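Local atomic coordinates of phenazine biosynthesis protein, PhzF family (Bacillus anthracis, PDB entry 3EDN), a protein that is probably an isomerase-like enzyme of the PhzF family, with a diaminopimelate epimerase-like fold, whose substrate is not established. Residues A[9-21]-A[260-272]. Sequence-based numbering, arbitrary orientation.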
ATOM      1  N   TYR A   9       0.294 -20.542  -9.721  1.00  8.10           N
ATOM      2  CA  TYR A   9      -0.361 -21.800  -9.333  1.00  7.99           C
ATOM      3  C   TYR A   9      -1.698 -21.812 -10.029  1.00  8.06           C
ATOM      4  O   TYR A   9      -2.306 -20.751 -10.208  1.00  8.81           O
ATOM      5  CB  TYR A   9      -0.589 -21.870  -7.806  1.00  9.49           C
ATOM      6  CG  TYR A   9       0.609 -22.394  -7.061  1.00  8.62           C
ATOM      7  CD1 TYR A   9       1.796 -21.670  -7.031  1.00  8.82           C
ATOM      8  CD2 TYR A   9       0.569 -23.623  -6.401  1.00  9.22           C
ATOM      9  CE1 TYR A   9       2.909 -22.153  -6.368  1.00  9.27           C
ATOM     10  CE2 TYR A   9       1.676 -24.118  -5.729  1.00  9.33           C
ATOM     11  CZ  TYR A   9       2.847 -23.362  -5.711  1.00  9.95           C
ATOM     12  OH  TYR A   9       3.962 -23.844  -5.063  1.00 10.74           O
ATOM     13  N   ASP A  10      -2.150 -22.995 -10.439  1.00  8.41           N
ATOM     14  CA  ASP A  10      -3.514 -23.116 -10.976  1.00  8.34           C
ATOM     15  C   ASP A  10      -4.415 -23.615  -9.865  1.00  8.32           C
ATOM     16  O   ASP A  10      -4.116 -24.633  -9.242  1.00  8.45           O
ATOM     17  CB  ASP A  10      -3.583 -24.084 -12.159  1.00  9.01           C
ATOM     18  CG  ASP A  10      -3.357 -23.397 -13.497  1.00  9.97           C
ATOM     19  OD1 ASP A  10      -3.134 -22.168 -13.536  1.00 10.03           O
ATOM     20  OD2 ASP A  10      -3.421 -24.128 -14.506  1.00 11.28           O
ATOM     21  N   ALA A  11      -5.487 -22.874  -9.591  1.00  8.07           N
ATOM     22  CA  ALA A  11      -6.464 -23.272  -8.567  1.00  8.40           C
ATOM     23  C   ALA A  11      -7.515 -24.241  -9.119  1.00  8.67           C
ATOM     24  O   ALA A  11      -7.851 -24.209 -10.319  1.00  8.51           O
ATOM     25  CB  ALA A  11      -7.154 -22.050  -7.996  1.00  9.08           C
ATOM     26  N   PHE A  12      -8.049 -25.077  -8.224  1.00  9.33           N
ATOM     27  CA  PHE A  12      -9.132 -26.031  -8.529  1.00 10.21           C
ATOM     28  C   PHE A  12      -8.722 -27.099  -9.542  1.00 10.86           C
ATOM     29  O   PHE A  12      -9.532 -27.555 -10.366  1.00 12.30           O
ATOM     30  CB  PHE A  12     -10.404 -25.312  -9.000  1.00 10.45           C
ATOM     31  CG  PHE A  12     -10.927 -24.284  -8.034  1.00  9.70           C
ATOM     32  CD1 PHE A  12     -11.260 -24.640  -6.732  1.00 10.18           C
ATOM     33  CD2 PHE A  12     -11.150 -22.976  -8.441  1.00 10.58           C
ATOM     34  CE1 PHE A  12     -11.764 -23.685  -5.832  1.00 10.27           C
ATOM     35  CE2 PHE A  12     -11.638 -22.039  -7.557  1.00 10.41           C
ATOM     36  CZ  PHE A  12     -11.963 -22.394  -6.266  1.00  9.99           C
ATOM     37  N   THR A  13      -7.459 -27.501  -9.488  1.00  9.65           N
ATOM     38  CA  THR A  13      -6.981 -28.610 -10.297  1.00 11.43           C
ATOM     39  C   THR A  13      -5.750 -29.231  -9.651  1.00 11.48           C
ATOM     40  O   THR A  13      -5.106 -28.618  -8.788  1.00 11.31           O
ATOM     41  CB  THR A  13      -6.632 -28.153 -11.737  1.00 10.98           C
ATOM     42  OG1 THR A  13      -6.456 -29.288 -12.584  1.00 13.27           O
ATOM     43  CG2 THR A  13      -5.346 -27.336 -11.742  1.00  9.92           C
ATOM     44  N   ASN A  14      -5.435 -30.460 -10.073  1.00 12.28           N
ATOM     45  CA  ASN A  14      -4.216 -31.110  -9.612  0.50 13.74           C
ATOM     46  C   ASN A  14      -3.209 -31.253 -10.743  1.00 13.83           C
ATOM     47  O   ASN A  14      -2.118 -31.788 -10.546  1.00 14.27           O
ATOM     48  CB  ASN A  14      -4.506 -32.465  -8.954  0.50 15.36           C
ATOM     49  CG  ASN A  14      -5.365 -33.360  -9.819  0.50 16.56           C
ATOM     50  OD1 ASN A  14      -5.552 -33.106 -11.011  0.50 18.00           O
ATOM     51  ND2 ASN A  14      -5.900 -34.423  -9.216  0.50 17.84           N
ATOM     52  N   LYS A  15      -3.546 -30.718 -11.917  1.00 12.50           N
ATOM     53  CA  LYS A  15      -2.610 -30.767 -13.051  1.00 12.52           C
ATOM     54  C   LYS A  15      -2.264 -29.399 -13.605  1.00 10.82           C
ATOM     55  O   LYS A  15      -3.149 -28.594 -13.856  1.00 10.67           O
ATOM     56  CB  LYS A  15      -3.153 -31.685 -14.142  1.00 14.54           C
ATOM     57  CG  LYS A  15      -3.247 -33.132 -13.664  1.00 16.70           C
ATOM     58  CD  LYS A  15      -3.353 -34.112 -14.791  1.00 18.73           C
ATOM     59  CE  LYS A  15      -3.539 -35.523 -14.247  1.00 18.43           C
ATOM     60  NZ  LYS A  15      -2.265 -36.060 -13.748  1.00 19.52           N
ATOM     61  N   PRO A  16      -0.956 -29.113 -13.778  1.00  9.47           N
ATOM     62  CA  PRO A  16      -0.533 -27.809 -14.305  1.00  9.11           C
ATOM     63  C   PRO A  16      -1.283 -27.461 -15.599  1.00  9.52           C
ATOM     64  O   PRO A  16      -1.508 -28.340 -16.452  1.00  9.19           O
ATOM     65  CB  PRO A  16       0.966 -28.023 -14.586  1.00 10.67           C
ATOM     66  CG  PRO A  16       1.373 -29.130 -13.683  1.00 12.25           C
ATOM     67  CD  PRO A  16       0.181 -30.009 -13.538  1.00 10.55           C
ATOM     68  N   ASN A  17      -1.674 -26.214 -15.740  1.00  9.56           N
ATOM     69  CA  ASN A  17      -2.360 -25.667 -16.909  1.00 10.36           C
ATOM     70  C   ASN A  17      -3.835 -25.998 -16.999  1.00 11.37           C
ATOM     71  O   ASN A  17      -4.458 -25.595 -17.872  1.00 13.10           O
ATOM     72  CB  ASN A  17      -1.674 -26.020 -18.241  1.00 10.90           C
ATOM     73  CG  ASN A  17      -0.170 -25.767 -18.227  1.00 11.41           C
ATOM     74  OD1 ASN A  17       0.262 -24.689 -18.412  1.00 14.07           O
ATOM     75  ND2 ASN A  17       0.555 -26.756 -17.982  1.00  8.10           N
HETATM   76  N   MSE A  18      -4.337 -26.763 -16.059  1.00 10.25           N
HETATM   77  CA  MSE A  18      -5.709 -27.236 -16.217  0.50 10.88           C
HETATM   78  C   MSE A  18      -6.698 -26.553 -15.278  1.00 10.60           C
HETATM   79  O   MSE A  18      -7.850 -26.945 -15.191  1.00  9.40           O
HETATM   80  CB  MSE A  18      -5.754 -28.764 -16.103  0.50 11.50           C
HETATM   81  CG  MSE A  18      -4.739 -29.443 -16.996  0.50 12.98           C
HETATM   82 SE   MSE A  18      -5.143 -31.292 -17.421  0.50 14.53          SE
HETATM   83  CE  MSE A  18      -6.308 -31.044 -18.962  0.50 13.80           C
ATOM     84  N   GLY A  19      -6.253 -25.488 -14.610  1.00  8.43           N
ATOM     85  CA  GLY A  19      -7.114 -24.770 -13.682  1.00  8.36           C
ATOM     86  C   GLY A  19      -7.205 -23.267 -13.909  1.00  8.13           C
ATOM     87  O   GLY A  19      -6.974 -22.760 -15.022  1.00  9.78           O
ATOM     88  N   ASN A  20      -7.558 -22.563 -12.835  1.00  7.85           N
ATOM     89  CA  ASN A  20      -7.751 -21.124 -12.859  1.00  8.46           C
ATOM     90  C   ASN A  20      -6.495 -20.445 -12.336  1.00  8.73           C
ATOM     91  O   ASN A  20      -6.176 -20.557 -11.165  1.00  8.67           O
ATOM     92  CB  ASN A  20      -8.961 -20.778 -11.999  1.00  8.93           C
ATOM     93  CG  ASN A  20      -9.413 -19.331 -12.169  1.00  9.56           C
ATOM     94  OD1 ASN A  20      -8.701 -18.505 -12.760  1.00 10.51           O
ATOM     95  ND2 ASN A  20     -10.605 -19.027 -11.691  1.00 10.38           N
ATOM     96  N   PRO A  21      -5.758 -19.766 -13.221  1.00  8.71           N
ATOM     97  CA  PRO A  21      -4.461 -19.189 -12.806  1.00  8.74           C
ATOM     98  C   PRO A  21      -4.544 -18.219 -11.657  1.00  8.64           C
ATOM     99  O   PRO A  21      -5.454 -17.365 -11.575  1.00  8.80           O
ATOM    100  CB  PRO A  21      -4.013 -18.417 -14.051  1.00  8.98           C
ATOM    101  CG  PRO A  21      -4.634 -19.202 -15.184  1.00  9.76           C
ATOM    102  CD  PRO A  21      -6.031 -19.491 -14.642  1.00  9.36           C
ATOM    103  N   GLN A 260     -13.529 -28.211 -19.356  1.00 11.89           N
ATOM    104  CA  GLN A 260     -13.136 -29.251 -20.298  1.00 12.17           C
ATOM    105  C   GLN A 260     -13.253 -28.762 -21.752  1.00 13.04           C
ATOM    106  O   GLN A 260     -12.407 -29.079 -22.611  1.00 14.51           O
ATOM    107  CB  GLN A 260     -13.945 -30.530 -20.051  1.00 12.46           C
ATOM    108  CG  GLN A 260     -13.695 -31.195 -18.684  1.00 13.84           C
ATOM    109  CD  GLN A 260     -14.244 -30.423 -17.498  1.00 13.70           C
ATOM    110  OE1 GLN A 260     -15.215 -29.701 -17.620  1.00 14.34           O
ATOM    111  NE2 GLN A 260     -13.597 -30.572 -16.328  1.00 14.25           N
ATOM    112  N   GLU A 261     -14.270 -27.953 -22.024  1.00 13.30           N
ATOM    113  CA  GLU A 261     -14.516 -27.447 -23.375  1.00 14.04           C
ATOM    114  C   GLU A 261     -13.439 -26.475 -23.834  1.00 14.04           C
ATOM    115  O   GLU A 261     -13.292 -26.211 -25.038  1.00 16.39           O
ATOM    116  CB  GLU A 261     -15.886 -26.773 -23.454  1.00 14.32           C
ATOM    117  CG  GLU A 261     -17.071 -27.719 -23.247  1.00 15.12           C
ATOM    118  CD  GLU A 261     -17.536 -27.785 -21.801  1.00 16.14           C
ATOM    119  OE1 GLU A 261     -16.698 -27.806 -20.877  1.00 15.52           O
ATOM    120  OE2 GLU A 261     -18.764 -27.808 -21.569  1.00 16.73           O
ATOM    121  N   ILE A 262     -12.692 -25.924 -22.878  1.00 12.04           N
ATOM    122  CA  ILE A 262     -11.542 -25.084 -23.226  1.00 12.49           C
ATOM    123  C   ILE A 262     -10.231 -25.727 -22.785  1.00 12.60           C
ATOM    124  O   ILE A 262      -9.255 -25.028 -22.484  1.00 14.21           O
ATOM    125  CB  ILE A 262     -11.661 -23.625 -22.709  1.00 13.64           C
ATOM    126  CG1 ILE A 262     -11.862 -23.588 -21.201  1.00 13.48           C
ATOM    127  CG2 ILE A 262     -12.811 -22.910 -23.385  1.00 15.28           C
ATOM    128  CD1 ILE A 262     -11.953 -22.180 -20.677  1.00 14.77           C
ATOM    129  N   HIS A 263     -10.231 -27.059 -22.754  1.00 12.23           N
ATOM    130  CA  HIS A 263      -8.994 -27.852 -22.638  1.00 12.43           C
ATOM    131  C   HIS A 263      -8.392 -27.844 -21.247  1.00 12.79           C
ATOM    132  O   HIS A 263      -7.182 -28.052 -21.076  1.00 14.26           O
ATOM    133  CB  HIS A 263      -7.988 -27.406 -23.694  1.00 14.11           C
ATOM    134  CG  HIS A 263      -8.625 -27.220 -25.030  1.00 15.56           C
ATOM    135  ND1 HIS A 263      -8.753 -25.988 -25.636  1.00 17.28           N
ATOM    136  CD2 HIS A 263      -9.262 -28.104 -25.831  1.00 15.82           C
ATOM    137  CE1 HIS A 263      -9.406 -26.130 -26.779  1.00 16.38           C
ATOM    138  NE2 HIS A 263      -9.723 -27.402 -26.920  1.00 17.83           N
ATOM    139  N   LYS A 264      -9.235 -27.572 -20.254  1.00 12.28           N
ATOM    140  CA  LYS A 264      -8.816 -27.569 -18.867  1.00 11.79           C
ATOM    141  C   LYS A 264      -9.527 -28.694 -18.132  1.00 10.39           C
ATOM    142  O   LYS A 264     -10.235 -29.505 -18.747  1.00 10.47           O
ATOM    143  CB  LYS A 264      -9.163 -26.232 -18.217  1.00 13.08           C
ATOM    144  CG  LYS A 264      -8.639 -25.010 -18.957  1.00 17.40           C
ATOM    145  CD  LYS A 264      -7.257 -24.671 -18.506  1.00 19.67           C
ATOM    146  CE  LYS A 264      -7.080 -23.148 -18.373  1.00 20.64           C
ATOM    147  NZ  LYS A 264      -5.859 -22.821 -17.571  1.00 20.51           N
ATOM    148  N   ASP A 265      -9.337 -28.762 -16.822  1.00 10.87           N
ATOM    149  CA  ASP A 265     -10.032 -29.788 -16.043  1.00 11.09           C
ATOM    150  C   ASP A 265     -10.113 -29.367 -14.590  1.00 11.70           C
ATOM    151  O   ASP A 265      -9.332 -29.820 -13.741  1.00 11.56           O
ATOM    152  CB  ASP A 265      -9.368 -31.168 -16.176  1.00 12.56           C
ATOM    153  CG  ASP A 265     -10.141 -32.247 -15.433  1.00 15.02           C
ATOM    154  OD1 ASP A 265     -11.373 -32.121 -15.301  1.00 15.70           O
ATOM    155  OD2 ASP A 265      -9.511 -33.204 -14.939  1.00 18.00           O
ATOM    156  N   GLY A 266     -11.070 -28.490 -14.326  1.00 10.54           N
ATOM    157  CA  GLY A 266     -11.230 -27.928 -13.001  1.00  9.67           C
ATOM    158  C   GLY A 266     -12.280 -28.674 -12.212  1.00  9.22           C
ATOM    159  O   GLY A 266     -13.259 -29.182 -12.780  1.00 10.08           O
ATOM    160  N   ARG A 267     -12.061 -28.749 -10.909  1.00  8.79           N
ATOM    161  CA  ARG A 267     -13.034 -29.352 -10.003  0.50  9.90           C
ATOM    162  C   ARG A 267     -13.126 -28.507  -8.744  1.00  9.84           C
ATOM    163  O   ARG A 267     -12.123 -28.029  -8.219  1.00 10.48           O
ATOM    164  CB  ARG A 267     -12.671 -30.800  -9.668  0.50 12.70           C
ATOM    165  CG  ARG A 267     -12.907 -31.766 -10.824  0.50 14.53           C
ATOM    166  CD  ARG A 267     -12.832 -33.224 -10.386  0.50 16.30           C
ATOM    167  NE  ARG A 267     -11.502 -33.609  -9.908  0.50 18.23           N
ATOM    168  CZ  ARG A 267     -10.520 -34.063 -10.687  0.50 18.47           C
ATOM    169  NH1 ARG A 267     -10.710 -34.196 -11.995  0.50 18.54           N
ATOM    170  NH2 ARG A 267      -9.345 -34.393 -10.157  0.50 18.13           N
ATOM    171  N   VAL A 268     -14.350 -28.300  -8.288  1.00  8.78           N
ATOM    172  CA  VAL A 268     -14.605 -27.612  -7.037  1.00  8.79           C
ATOM    173  C   VAL A 268     -15.478 -28.500  -6.170  1.00  8.17           C
ATOM    174  O   VAL A 268     -16.500 -29.020  -6.630  1.00  8.75           O
ATOM    175  CB  VAL A 268     -15.297 -26.272  -7.241  1.00  8.94           C
ATOM    176  CG1 VAL A 268     -15.430 -25.538  -5.907  1.00  9.83           C
ATOM    177  CG2 VAL A 268     -14.520 -25.440  -8.237  1.00  9.88           C
ATOM    178  N   THR A 269     -15.056 -28.713  -4.926  1.00  8.08           N
ATOM    179  CA  THR A 269     -15.903 -29.427  -3.969  1.00  9.02           C
ATOM    180  C   THR A 269     -16.814 -28.445  -3.247  1.00  9.33           C
ATOM    181  O   THR A 269     -16.362 -27.417  -2.756  1.00  9.50           O
ATOM    182  CB  THR A 269     -15.039 -30.234  -2.988  1.00  8.63           C
ATOM    183  OG1 THR A 269     -14.251 -31.172  -3.739  1.00  9.96           O
ATOM    184  CG2 THR A 269     -15.912 -31.003  -1.988  1.00 10.56           C
ATOM    185  N   VAL A 270     -18.108 -28.755  -3.215  1.00  8.46           N
ATOM    186  CA  VAL A 270     -19.091 -27.883  -2.577  1.00  8.36           C
ATOM    187  C   VAL A 270     -19.754 -28.598  -1.419  1.00  9.48           C
ATOM    188  O   VAL A 270     -20.258 -29.710  -1.601  1.00  9.84           O
ATOM    189  CB  VAL A 270     -20.147 -27.363  -3.571  1.00  9.00           C
ATOM    190  CG1 VAL A 270     -21.040 -26.304  -2.886  1.00 10.27           C
ATOM    191  CG2 VAL A 270     -19.461 -26.803  -4.831  1.00 10.07           C
ATOM    192  N   TYR A 271     -19.725 -27.970  -0.249  1.00  9.36           N
ATOM    193  CA  TYR A 271     -20.349 -28.530   0.954  1.00 10.95           C
ATOM    194  C   TYR A 271     -21.609 -27.742   1.273  1.00 10.80           C
ATOM    195  O   TYR A 271     -21.584 -26.502   1.347  1.00 11.79           O
ATOM    196  CB  TYR A 271     -19.398 -28.443   2.149  1.00 13.78           C
ATOM    197  CG  TYR A 271     -18.036 -29.024   1.882  1.00 15.48           C
ATOM    198  CD1 TYR A 271     -17.704 -30.285   2.336  1.00 16.78           C
ATOM    199  CD2 TYR A 271     -17.086 -28.308   1.148  1.00 15.68           C
ATOM    200  CE1 TYR A 271     -16.443 -30.833   2.076  1.00 17.24           C
ATOM    201  CE2 TYR A 271     -15.852 -28.836   0.890  1.00 16.92           C
ATOM    202  CZ  TYR A 271     -15.530 -30.086   1.357  1.00 16.61           C
ATOM    203  OH  TYR A 271     -14.275 -30.603   1.089  1.00 17.73           O
ATOM    204  N   VAL A 272     -22.719 -28.459   1.436  1.00 10.24           N
ATOM    205  CA  VAL A 272     -24.002 -27.820   1.703  1.00 10.51           C
ATOM    206  C   VAL A 272     -24.469 -28.302   3.065  1.00 12.41           C
ATOM    207  O   VAL A 272     -24.577 -29.509   3.286  1.00 12.03           O
ATOM    208  CB  VAL A 272     -25.047 -28.203   0.657  1.00 10.48           C
ATOM    209  CG1 VAL A 272     -26.330 -27.405   0.888  1.00 12.18           C
ATOM    210  CG2 VAL A 272     -24.511 -27.943  -0.744  1.00 11.69           C
TER
HETATM  211  O   HOH W   1      -6.572 -36.053 -11.492  1.00 40.16           O
HETATM  212  O   HOH W   2      -4.721 -26.485 -21.046  0.50 15.05           O
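Lys264 NZ donates two hydrogen bonds into the loop 12-19, one to Gly19 O at 2.8 Å and a second to Asn17 O at 3.1 Å. The Gly19 bond lies in the plane of its carbonyl, whereas Asn17 O is met from well above its own. A long, flexible lysine suits this task: bends at chi2 (-88°) and chi3 fold its chain along the Met18 backbone. Asp10 OD2, 4.1 Å from Lys264 NZ, is too far for a salt bridge but probably steadies the charge; it accepts a hydrogen bond from Gly19 N, which meets it from above the carboxylate plane, while Asp10 OD1 is bonded by His8. A side chain on Gly19 would run into Ala11 O.

Next along the chain, Asp265 N bonds in plane to Met18 O (2.9 Å), and Arg267 N reaches Phe12 O at 2.8 Å, nearly straight at 163°. Between these, Thr13 OG1, turned anti to its backbone N (chi1 -167°), gives its proton to Asp265 O from above the carbonyl plane. Phe12 O also takes a CA-H...O contact from Gly266 CA at 3.2 Å. Val268 CG2 sits over one face of the Phe12 ring, 3.9 Å from the centroid, a CH-pi contact to which the beta-branched valine presents a methyl. The Arg267 guanidinium pairs with Asp265 and Asp206.

The loop thereby docks on strand 266-273, joining the two halves of the diaminopimelate epimerase-like fold near the probable interlobe active-site cleft.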